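Local atomic coordinates of CocE/NonD family hydrolase (Staphylococcus aureus subsp. aureus COL, PDB entry 3III), a protein that probably hydrolyses ester or amide bonds with an alpha/beta-hydrolase domain that is followed by a non-catalytic beta domain. Residues 203-211 and 455-463; 424-434 and 503-514. All blocks are in the same frame, centred on the assembly; numbering follows the deposited sequence.

Interaction 1 (203-211 and 455-463); sequences AFHGGIPDT and GWLRVSHRE
The imidazole of His-205 lies over one face of the Trp-456 indole, the two side chains running alongside each other in the same direction. It forms a face-to-face stack with the six-membered ring, centroids 4.4 Å apart and planes inclined by 29°. Within the pair, CB of His-205 makes the nearest side-chain approach, 3.5 Å from Trp-456 CE3. Both flat rings are fixed at their polar atoms: His-205 ND1 and NE2 are hydrogen-bonded to His-533 NE2 and Gly-272 O, and Trp-456 NE1 to Glu-517. Beside the stack, Ile-208 crosses Trp-456 at about a right angle, its CD1 4.0 Å from Trp-456 CB.

Positive phi at both central residues of the type I' turn 205-208 suits glycine, and the backbone of Gly-207 is one that glycine alone adopts easily. Gly-206 CA sits 3.4 Å from Trp-456 O in a CA-H...O contact. Gly-206 O accepts a nearly straight bond from Arg-458 N (2.9 Å, 173°). A bend at chi3 (-75°) turns the Arg-458 guanidinium back along the hairpin, one face toward Gly-207 O and Ile-208 CA, while NE pairs with Asp-424. The arrangement is a type I' beta-hairpin of the hydrolase domain docked on the end of a strand from the C-terminal beta domain, a buried interdomain contact.

Interaction 2 (424-434 and 503-514); sequences DLFAGIKKLDR and FKQGETLEVVVK
Strands 424-432 and 508-514 run antiparallel, their axes 4.7 Å apart at closest approach and their directions 154° apart. Four hydrogen-bonded pairs, Phe-426 with Lys-514, Gly-428 with Val-512, Lys-430 with Glu-510 and Leu-432 with Thr-508, each give two backbone bonds. The intervening pairs bring CA-H groups to the same carbonyls.

On the face of Ala-427, largely apolar in its middle, CD1 and CG2 of Ile-429 reach Val-511 CG2 and Leu-509 CG, both at 3.8 Å; such branched residues suit a buried face. The other face is mixed: Lys-430 and Glu-510 lie side by side, the lysine's CD 3.6 Å from Glu-510 OE1, while its NZ is salt-bridged to Glu-438 and the Glu-510 carboxylate has its main polar partner in Ser-394.

Lys-431 slides along Phe-503 in the opposite direction, its CD making an off-centre CH-pi contact. Its NZ ends 2.8 Å from Glu-507 OE1 in a salt bridge, above the carboxylate plane, and also pairs with Asp-339. Lys-504 N binds that oxygen from the opposite face, so the carboxylate braces the type II turn 504-507. Arg-434 holds Gln-505 O side-on, through NE at 2.9 Å and NH2 at 3.0 Å, with the oxygen in the guanidinium plane. Leu-425, Ala-427, Ile-429, Val-511 and Val-513 pack against strands 408-417 and 490-503 of a second sheet, consistent with the family's beta-sandwich (jelly-roll) C-terminal domain.

The centres of the two contacts lie about 21 Å apart, yet both reach one antiparallel sheet, interaction 1 through strand 447-458 alone and interaction 2 through strands 424-432 and 508-514. Along the chain their segments alternate, in the order 203-211, 424-434, 455-463, 503-514. Interaction 2 lies within the C-terminal beta domain, whereas interaction 1 joins that sheet to the hydrolase domain. They meet directly: Arg-458 NE is salt-bridged to Asp-424 OD1 at 2.7 Å, Gly-455 O and Ala-427 N are probably hydrogen-bonded at 2.8 Å, and Trp-456 packs on Phe-426. The strand pairing inside the beta domain therefore continues, through adjacent strands, to the surface on which the hairpin rests.

Interaction 1 (203-211 and 455-463)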
loop_
_atom_site.group_PDB
_atom_site.type_symbol
_atom_site.label_atom_id
_atom_site.label_comp_id
_atom_site.label_asym_id
_atom_site.label_seq_id
_atom_site.Cartn_x
_atom_site.Cartn_y
_atom_site.Cartn_z
ATOM N N ALA A 203 -11.759 0.465 0.853
ATOM C CA ALA A 203 -13.222 0.342 1.081
ATOM C C ALA A 203 -13.942 -0.391 -0.082
ATOM O O ALA A 203 -14.887 -1.160 0.124
ATOM C CB ALA A 203 -13.880 1.750 1.386
ATOM N N PHE A 204 -13.482 -0.140 -1.309
ATOM C CA PHE A 204 -14.037 -0.746 -2.499
ATOM C C PHE A 204 -12.930 -0.968 -3.496
ATOM O O PHE A 204 -11.985 -0.200 -3.606
ATOM C CB PHE A 204 -15.099 0.149 -3.193
ATOM C CG PHE A 204 -16.216 0.635 -2.271
ATOM C CD1 PHE A 204 -17.476 -0.018 -2.222
ATOM C CD2 PHE A 204 -16.007 1.740 -1.461
ATOM C CE1 PHE A 204 -18.459 0.393 -1.347
ATOM C CE2 PHE A 204 -17.013 2.181 -0.633
ATOM C CZ PHE A 204 -18.230 1.485 -0.561
ATOM N N HIS A 205 -13.045 -2.031 -4.242
ATOM C CA HIS A 205 -12.160 -2.221 -5.388
ATOM C C HIS A 205 -12.973 -2.130 -6.647
ATOM O O HIS A 205 -13.848 -2.939 -6.871
ATOM C CB HIS A 205 -11.462 -3.559 -5.296
ATOM C CG HIS A 205 -10.633 -3.692 -4.086
ATOM N ND1 HIS A 205 -10.995 -4.500 -3.034
ATOM C CD2 HIS A 205 -9.480 -3.079 -3.721
ATOM C CE1 HIS A 205 -10.084 -4.400 -2.083
ATOM N NE2 HIS A 205 -9.151 -3.558 -2.478
ATOM N N GLY A 206 -12.701 -1.105 -7.467
ATOM C CA GLY A 206 -13.528 -0.928 -8.670
ATOM C C GLY A 206 -14.987 -0.735 -8.360
ATOM O O GLY A 206 -15.853 -1.034 -9.180
ATOM N N GLY A 207 -15.288 -0.185 -7.176
ATOM C CA GLY A 207 -16.678 -0.080 -6.779
ATOM C C GLY A 207 -17.251 -1.293 -6.038
ATOM O O GLY A 207 -18.411 -1.241 -5.561
ATOM N N ILE A 208 -16.506 -2.400 -5.960
ATOM C CA ILE A 208 -17.034 -3.624 -5.284
ATOM C C ILE A 208 -16.549 -3.528 -3.819
ATOM O O ILE A 208 -15.332 -3.495 -3.598
ATOM C CB ILE A 208 -16.476 -4.937 -5.916
ATOM C CG1 ILE A 208 -16.627 -4.954 -7.438
ATOM C CG2 ILE A 208 -17.131 -6.212 -5.268
ATOM C CD1 ILE A 208 -15.926 -6.207 -8.133
ATOM N N PRO A 209 -17.460 -3.563 -2.822
ATOM C CA PRO A 209 -17.070 -3.410 -1.431
ATOM C C PRO A 209 -16.200 -4.536 -0.897
ATOM O O PRO A 209 -16.464 -5.703 -1.163
ATOM C CB PRO A 209 -18.388 -3.324 -0.668
ATOM C CG PRO A 209 -19.387 -3.854 -1.556
ATOM C CD PRO A 209 -18.888 -3.821 -2.975
ATOM N N ASP A 210 -15.153 -4.166 -0.172
ATOM C CA ASP A 210 -14.287 -5.133 0.481
ATOM C C ASP A 210 -15.032 -5.586 1.731
ATOM O O ASP A 210 -15.246 -4.815 2.665
ATOM C CB ASP A 210 -12.965 -4.536 0.836
ATOM C CG ASP A 210 -12.003 -5.546 1.573
ATOM O OD1 ASP A 210 -12.366 -6.736 1.706
ATOM O OD2 ASP A 210 -10.937 -5.102 2.106
ATOM N N THR A 211 -15.389 -6.846 1.759
ATOM C CA THR A 211 -16.081 -7.433 2.904
ATOM C C THR A 211 -15.099 -8.191 3.837
ATOM O O THR A 211 -15.488 -8.792 4.882
ATOM C CB THR A 211 -17.143 -8.382 2.427
ATOM O OG1 THR A 211 -16.539 -9.466 1.706
ATOM C CG2 THR A 211 -18.168 -7.641 1.582
ATOM N N GLY A 455 -7.059 -6.979 -10.718
ATOM C CA GLY A 455 -7.960 -5.821 -10.779
ATOM C C GLY A 455 -9.440 -6.188 -10.688
ATOM O O GLY A 455 -9.804 -7.343 -10.868
ATOM N N TRP A 456 -10.279 -5.190 -10.431
ATOM C CA TRP A 456 -11.722 -5.377 -10.209
ATOM C C TRP A 456 -12.561 -4.266 -10.821
ATOM O O TRP A 456 -12.147 -3.098 -10.850
ATOM C CB TRP A 456 -12.023 -5.352 -8.722
ATOM C CG TRP A 456 -11.315 -6.344 -7.869
ATOM C CD1 TRP A 456 -11.821 -7.544 -7.423
ATOM C CD2 TRP A 456 -10.044 -6.196 -7.252
ATOM N NE1 TRP A 456 -10.914 -8.168 -6.625
ATOM C CE2 TRP A 456 -9.820 -7.361 -6.477
ATOM C CE3 TRP A 456 -9.064 -5.201 -7.277
ATOM C CZ2 TRP A 456 -8.637 -7.560 -5.735
ATOM C CZ3 TRP A 456 -7.895 -5.405 -6.576
ATOM C CH2 TRP A 456 -7.702 -6.592 -5.796
ATOM N N LEU A 457 -13.777 -4.576 -11.251
ATOM C CA LEU A 457 -14.704 -3.514 -11.594
ATOM C C LEU A 457 -16.174 -3.943 -11.465
ATOM O O LEU A 457 -16.549 -4.967 -11.957
ATOM C CB LEU A 457 -14.480 -3.065 -13.032
ATOM C CG LEU A 457 -15.343 -1.872 -13.505
ATOM C CD1 LEU A 457 -14.940 -0.572 -12.736
ATOM C CD2 LEU A 457 -15.256 -1.696 -15.044
ATOM N N ARG A 458 -16.981 -3.094 -10.857
ATOM C CA ARG A 458 -18.433 -3.208 -10.904
ATOM C C ARG A 458 -18.863 -2.392 -12.129
ATOM O O ARG A 458 -18.543 -1.191 -12.295
ATOM C CB ARG A 458 -19.035 -2.728 -9.587
ATOM C CG ARG A 458 -20.575 -2.757 -9.541
ATOM C CD ARG A 458 -21.074 -2.628 -8.120
ATOM N NE ARG A 458 -20.889 -3.876 -7.387
ATOM C CZ ARG A 458 -21.239 -4.079 -6.133
ATOM N NH1 ARG A 458 -21.805 -3.130 -5.410
ATOM N NH2 ARG A 458 -21.002 -5.253 -5.584
ATOM N N VAL A 459 -19.510 -3.077 -13.059
ATOM C CA VAL A 459 -19.753 -2.503 -14.387
ATOM C C VAL A 459 -20.664 -1.265 -14.354
ATOM O O VAL A 459 -20.500 -0.351 -15.153
ATOM C CB VAL A 459 -20.213 -3.635 -15.372
ATOM C CG1 VAL A 459 -20.693 -3.088 -16.728
ATOM C CG2 VAL A 459 -19.044 -4.644 -15.540
ATOM N N SER A 460 -21.601 -1.190 -13.414
ATOM C CA SER A 460 -22.377 0.058 -13.252
ATOM C C SER A 460 -21.474 1.276 -12.887
ATOM O O SER A 460 -21.862 2.422 -13.087
ATOM C CB SER A 460 -23.495 -0.092 -12.225
ATOM O OG SER A 460 -22.956 -0.266 -10.949
ATOM N N HIS A 461 -20.249 1.006 -12.449
ATOM C CA HIS A 461 -19.264 2.059 -12.143
ATOM C C HIS A 461 -18.239 2.310 -13.242
ATOM O O HIS A 461 -17.195 2.952 -13.010
ATOM C CB HIS A 461 -18.524 1.648 -10.871
ATOM C CG HIS A 461 -19.372 1.717 -9.643
ATOM N ND1 HIS A 461 -18.944 2.301 -8.459
ATOM C CD2 HIS A 461 -20.640 1.303 -9.421
ATOM C CE1 HIS A 461 -19.904 2.210 -7.557
ATOM N NE2 HIS A 461 -20.950 1.616 -8.116
ATOM N N ARG A 462 -18.498 1.802 -14.432
ATOM C CA ARG A 462 -17.499 1.854 -15.523
ATOM C C ARG A 462 -17.127 3.234 -16.090
ATOM O O ARG A 462 -16.177 3.353 -16.889
ATOM C CB ARG A 462 -18.005 1.015 -16.716
ATOM C CG ARG A 462 -19.236 1.591 -17.380
ATOM C CD ARG A 462 -19.840 0.575 -18.395
ATOM N NE ARG A 462 -21.100 1.062 -18.992
ATOM C CZ ARG A 462 -22.300 1.028 -18.409
ATOM N NH1 ARG A 462 -22.482 0.519 -17.194
ATOM N NH2 ARG A 462 -23.330 1.507 -19.055
ATOM N N GLU A 463 -17.912 4.249 -15.815
ATOM C CA GLU A 463 -17.724 5.515 -16.536
ATOM C C GLU A 463 -16.356 6.122 -16.187
ATOM O O GLU A 463 -16.018 6.316 -15.010
ATOM C CB GLU A 463 -18.818 6.545 -16.168
ATOM C CG GLU A 463 -18.645 7.905 -16.963
ATOM C CD GLU A 463 -19.579 9.042 -16.508
ATOM O OE1 GLU A 463 -20.109 8.997 -15.381
ATOM O OE2 GLU A 463 -19.726 10.026 -17.258
#

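Interaction 2 (424-434 and 503-514)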
loop_
_atom_site.group_PDB
_atom_site.type_symbol
_atom_site.label_atom_id
_atom_site.label_comp_id
_atom_site.label_asym_id
_atom_site.label_seq_id
_atom_site.Cartn_x
_atom_site.Cartn_y
_atom_site.Cartn_z
ATOM N N ASP A 424 -20.162 -7.777 -11.389
ATOM C CA ASP A 424 -18.901 -7.647 -10.722
ATOM C C ASP A 424 -17.874 -8.484 -11.471
ATOM O O ASP A 424 -17.988 -9.708 -11.499
ATOM C CB ASP A 424 -19.017 -8.094 -9.250
ATOM C CG ASP A 424 -19.763 -7.061 -8.386
ATOM O OD1 ASP A 424 -19.678 -5.871 -8.732
ATOM O OD2 ASP A 424 -20.360 -7.420 -7.340
ATOM N N LEU A 425 -16.842 -7.807 -12.018
ATOM C CA LEU A 425 -15.814 -8.463 -12.817
ATOM C C LEU A 425 -14.486 -8.472 -12.025
ATOM O O LEU A 425 -14.062 -7.450 -11.456
ATOM C CB LEU A 425 -15.605 -7.749 -14.139
ATOM C CG LEU A 425 -16.777 -7.560 -15.125
ATOM C CD1 LEU A 425 -16.381 -6.654 -16.328
ATOM C CD2 LEU A 425 -17.220 -8.884 -15.615
ATOM N N PHE A 426 -13.889 -9.652 -11.990
ATOM C CA PHE A 426 -12.656 -9.924 -11.298
ATOM C C PHE A 426 -11.662 -10.295 -12.377
ATOM O O PHE A 426 -11.869 -11.241 -13.125
ATOM C CB PHE A 426 -12.845 -11.095 -10.340
ATOM C CG PHE A 426 -13.772 -10.791 -9.156
ATOM C CD1 PHE A 426 -13.269 -10.610 -7.906
ATOM C CD2 PHE A 426 -15.152 -10.701 -9.322
ATOM C CE1 PHE A 426 -14.089 -10.294 -6.791
ATOM C CE2 PHE A 426 -15.993 -10.428 -8.211
ATOM C CZ PHE A 426 -15.484 -10.245 -6.951
ATOM N N ALA A 427 -10.627 -9.491 -12.512
ATOM C CA ALA A 427 -9.560 -9.732 -13.487
ATOM C C ALA A 427 -8.286 -10.129 -12.814
ATOM O O ALA A 427 -7.956 -9.696 -11.685
ATOM C CB ALA A 427 -9.337 -8.538 -14.333
ATOM N N GLY A 428 -7.532 -10.973 -13.521
ATOM C CA GLY A 428 -6.229 -11.330 -13.109
ATOM C C GLY A 428 -5.254 -11.593 -14.230
ATOM O O GLY A 428 -5.642 -12.001 -15.338
ATOM N N ILE A 429 -3.984 -11.286 -13.948
ATOM C CA ILE A 429 -2.875 -11.641 -14.836
ATOM C C ILE A 429 -2.055 -12.703 -14.133
ATOM O O ILE A 429 -1.667 -12.520 -12.953
ATOM C CB ILE A 429 -1.966 -10.445 -15.107
ATOM C CG1 ILE A 429 -2.797 -9.267 -15.613
ATOM C CG2 ILE A 429 -0.782 -10.832 -16.136
ATOM C CD1 ILE A 429 -3.586 -9.578 -16.942
ATOM N N LYS A 430 -1.783 -13.796 -14.849
ATOM C CA LYS A 430 -0.962 -14.921 -14.328
ATOM C C LYS A 430 0.215 -15.138 -15.296
ATOM O O LYS A 430 0.133 -14.775 -16.483
ATOM C CB LYS A 430 -1.785 -16.220 -14.252
ATOM C CG LYS A 430 -2.941 -16.168 -13.317
ATOM C CD LYS A 430 -3.737 -17.443 -13.228
ATOM C CE LYS A 430 -4.750 -17.326 -12.081
ATOM N NZ LYS A 430 -4.120 -17.257 -10.719
ATOM N N LYS A 431 1.285 -15.731 -14.776
ATOM C CA LYS A 431 2.409 -16.185 -15.564
ATOM C C LYS A 431 2.448 -17.669 -15.448
ATOM O O LYS A 431 2.282 -18.195 -14.317
ATOM C CB LYS A 431 3.731 -15.641 -15.041
ATOM C CG LYS A 431 4.904 -16.114 -15.966
ATOM C CD LYS A 431 6.197 -15.367 -15.764
ATOM C CE LYS A 431 7.209 -16.083 -14.930
ATOM N NZ LYS A 431 8.609 -15.613 -15.089
ATOM N N LEU A 432 2.632 -18.351 -16.594
ATOM C CA LEU A 432 2.729 -19.776 -16.641
ATOM C C LEU A 432 4.123 -20.110 -17.178
ATOM O O LEU A 432 4.601 -19.460 -18.121
ATOM C CB LEU A 432 1.668 -20.405 -17.544
ATOM C CG LEU A 432 0.210 -19.958 -17.477
ATOM C CD1 LEU A 432 -0.634 -20.860 -18.399
ATOM C CD2 LEU A 432 -0.266 -20.057 -16.043
ATOM N N ASP A 433 4.770 -21.099 -16.567
ATOM C CA ASP A 433 6.173 -21.359 -16.892
ATOM C C ASP A 433 6.176 -22.169 -18.186
ATOM O O ASP A 433 5.114 -22.407 -18.748
ATOM C CB ASP A 433 6.954 -22.049 -15.757
ATOM C CG ASP A 433 6.373 -23.364 -15.344
ATOM O OD1 ASP A 433 5.693 -24.037 -16.158
ATOM O OD2 ASP A 433 6.610 -23.735 -14.169
ATOM N N ARG A 434 7.356 -22.583 -18.638
ATOM C CA ARG A 434 7.478 -23.334 -19.877
ATOM C C ARG A 434 6.843 -24.717 -19.822
ATOM O O ARG A 434 6.644 -25.299 -20.843
ATOM C CB ARG A 434 8.916 -23.469 -20.278
ATOM C CG ARG A 434 9.563 -22.162 -20.636
ATOM C CD ARG A 434 11.062 -22.261 -20.419
ATOM N NE ARG A 434 11.724 -21.106 -21.019
ATOM C CZ ARG A 434 12.879 -20.633 -20.622
ATOM N NH1 ARG A 434 13.527 -21.221 -19.619
ATOM N NH2 ARG A 434 13.388 -19.581 -21.227
ATOM N N PHE A 503 8.743 -12.143 -18.336
ATOM C CA PHE A 503 8.203 -13.325 -18.998
ATOM C C PHE A 503 9.308 -13.784 -19.916
ATOM O O PHE A 503 9.657 -13.076 -20.863
ATOM C CB PHE A 503 6.890 -12.975 -19.782
ATOM C CG PHE A 503 5.753 -12.598 -18.904
ATOM C CD1 PHE A 503 4.758 -13.529 -18.581
ATOM C CD2 PHE A 503 5.695 -11.350 -18.312
ATOM C CE1 PHE A 503 3.721 -13.197 -17.746
ATOM C CE2 PHE A 503 4.650 -11.014 -17.447
ATOM C CZ PHE A 503 3.678 -11.927 -17.155
ATOM N N LYS A 504 9.940 -14.914 -19.605
ATOM C CA LYS A 504 11.009 -15.449 -20.440
ATOM C C LYS A 504 10.454 -16.046 -21.711
ATOM O O LYS A 504 9.310 -16.421 -21.768
ATOM C CB LYS A 504 11.816 -16.528 -19.704
ATOM C CG LYS A 504 12.529 -16.063 -18.394
ATOM C CD LYS A 504 13.129 -17.324 -17.699
ATOM C CE LYS A 504 14.171 -16.978 -16.654
ATOM N NZ LYS A 504 14.846 -18.249 -16.163
ATOM N N GLN A 505 11.293 -16.154 -22.743
ATOM C CA GLN A 505 10.929 -16.834 -23.962
ATOM C C GLN A 505 10.354 -18.179 -23.607
ATOM O O GLN A 505 10.982 -18.931 -22.845
ATOM C CB GLN A 505 12.205 -17.067 -24.831
ATOM C CG GLN A 505 11.920 -17.956 -26.051
ATOM C CD GLN A 505 13.189 -18.194 -26.848
ATOM O OE1 GLN A 505 14.311 -18.185 -26.289
ATOM N NE2 GLN A 505 13.029 -18.428 -28.147
ATOM N N GLY A 506 9.175 -18.499 -24.155
ATOM C CA GLY A 506 8.518 -19.764 -23.840
ATOM C C GLY A 506 7.534 -19.717 -22.701
ATOM O O GLY A 506 6.733 -20.646 -22.507
ATOM N N GLU A 507 7.581 -18.644 -21.911
ATOM C CA GLU A 507 6.630 -18.475 -20.820
ATOM C C GLU A 507 5.365 -17.795 -21.339
ATOM O O GLU A 507 5.389 -17.191 -22.397
ATOM C CB GLU A 507 7.278 -17.707 -19.653
ATOM C CG GLU A 507 8.396 -18.551 -18.963
ATOM C CD GLU A 507 8.946 -17.982 -17.661
ATOM O OE1 GLU A 507 9.191 -16.759 -17.542
ATOM O OE2 GLU A 507 9.180 -18.813 -16.746
ATOM N N THR A 508 4.282 -17.874 -20.572
ATOM C CA THR A 508 2.963 -17.406 -21.019
ATOM C C THR A 508 2.343 -16.412 -20.073
ATOM O O THR A 508 2.410 -16.590 -18.876
ATOM C CB THR A 508 2.070 -18.624 -21.094
ATOM O OG1 THR A 508 2.654 -19.526 -22.055
ATOM C CG2 THR A 508 0.576 -18.266 -21.513
ATOM N N LEU A 509 1.694 -15.399 -20.612
ATOM C CA LEU A 509 0.845 -14.522 -19.832
ATOM C C LEU A 509 -0.561 -14.953 -20.070
ATOM O O LEU A 509 -0.980 -15.254 -21.234
ATOM C CB LEU A 509 1.062 -13.058 -20.280
ATOM C CG LEU A 509 0.172 -11.997 -19.617
ATOM C CD1 LEU A 509 0.862 -10.587 -19.629
ATOM C CD2 LEU A 509 -1.202 -11.924 -20.251
ATOM N N GLU A 510 -1.313 -15.006 -18.991
ATOM C CA GLU A 510 -2.707 -15.413 -19.040
ATOM C C GLU A 510 -3.570 -14.366 -18.368
ATOM O O GLU A 510 -3.315 -13.973 -17.226
ATOM C CB GLU A 510 -2.909 -16.745 -18.352
ATOM C CG GLU A 510 -4.338 -17.302 -18.458
ATOM C CD GLU A 510 -4.499 -18.598 -17.661
ATOM O OE1 GLU A 510 -3.824 -18.765 -16.611
ATOM O OE2 GLU A 510 -5.289 -19.450 -18.084
ATOM N N VAL A 511 -4.571 -13.893 -19.099
ATOM C CA VAL A 511 -5.618 -13.087 -18.533
ATOM C C VAL A 511 -6.749 -14.018 -18.097
ATOM O O VAL A 511 -7.192 -14.839 -18.885
ATOM C CB VAL A 511 -6.230 -12.143 -19.589
ATOM C CG1 VAL A 511 -7.538 -11.565 -19.044
ATOM C CG2 VAL A 511 -5.288 -11.076 -19.932
ATOM N N VAL A 512 -7.290 -13.811 -16.894
ATOM C CA VAL A 512 -8.431 -14.557 -16.397
ATOM C C VAL A 512 -9.515 -13.524 -16.049
ATOM O O VAL A 512 -9.216 -12.495 -15.449
ATOM C CB VAL A 512 -8.084 -15.316 -15.113
ATOM C CG1 VAL A 512 -9.317 -16.032 -14.545
ATOM C CG2 VAL A 512 -6.906 -16.279 -15.338
ATOM N N VAL A 513 -10.762 -13.807 -16.425
ATOM C CA VAL A 513 -11.899 -12.997 -16.046
ATOM C C VAL A 513 -12.915 -13.927 -15.391
ATOM O O VAL A 513 -13.242 -15.014 -15.931
ATOM C CB VAL A 513 -12.486 -12.242 -17.256
ATOM C CG1 VAL A 513 -13.705 -11.347 -16.792
ATOM C CG2 VAL A 513 -11.441 -11.404 -17.943
ATOM N N LYS A 514 -13.507 -13.494 -14.282
ATOM C CA LYS A 514 -14.306 -14.392 -13.478
ATOM C C LYS A 514 -15.319 -13.582 -12.672
ATOM O O LYS A 514 -15.155 -12.371 -12.480
ATOM C CB LYS A 514 -13.313 -15.071 -12.502
ATOM C CG LYS A 514 -13.839 -16.284 -11.820
ATOM C CD LYS A 514 -12.752 -16.885 -10.925
ATOM C CE LYS A 514 -13.180 -18.219 -10.437
ATOM N NZ LYS A 514 -12.562 -18.598 -9.152
HETATM O O HOH W 1 10.398 -18.180 -14.525
HETATM O O HOH W 2 4.101 -21.459 -21.109
HETATM O O HOH W 3 9.601 -21.331 -17.458
#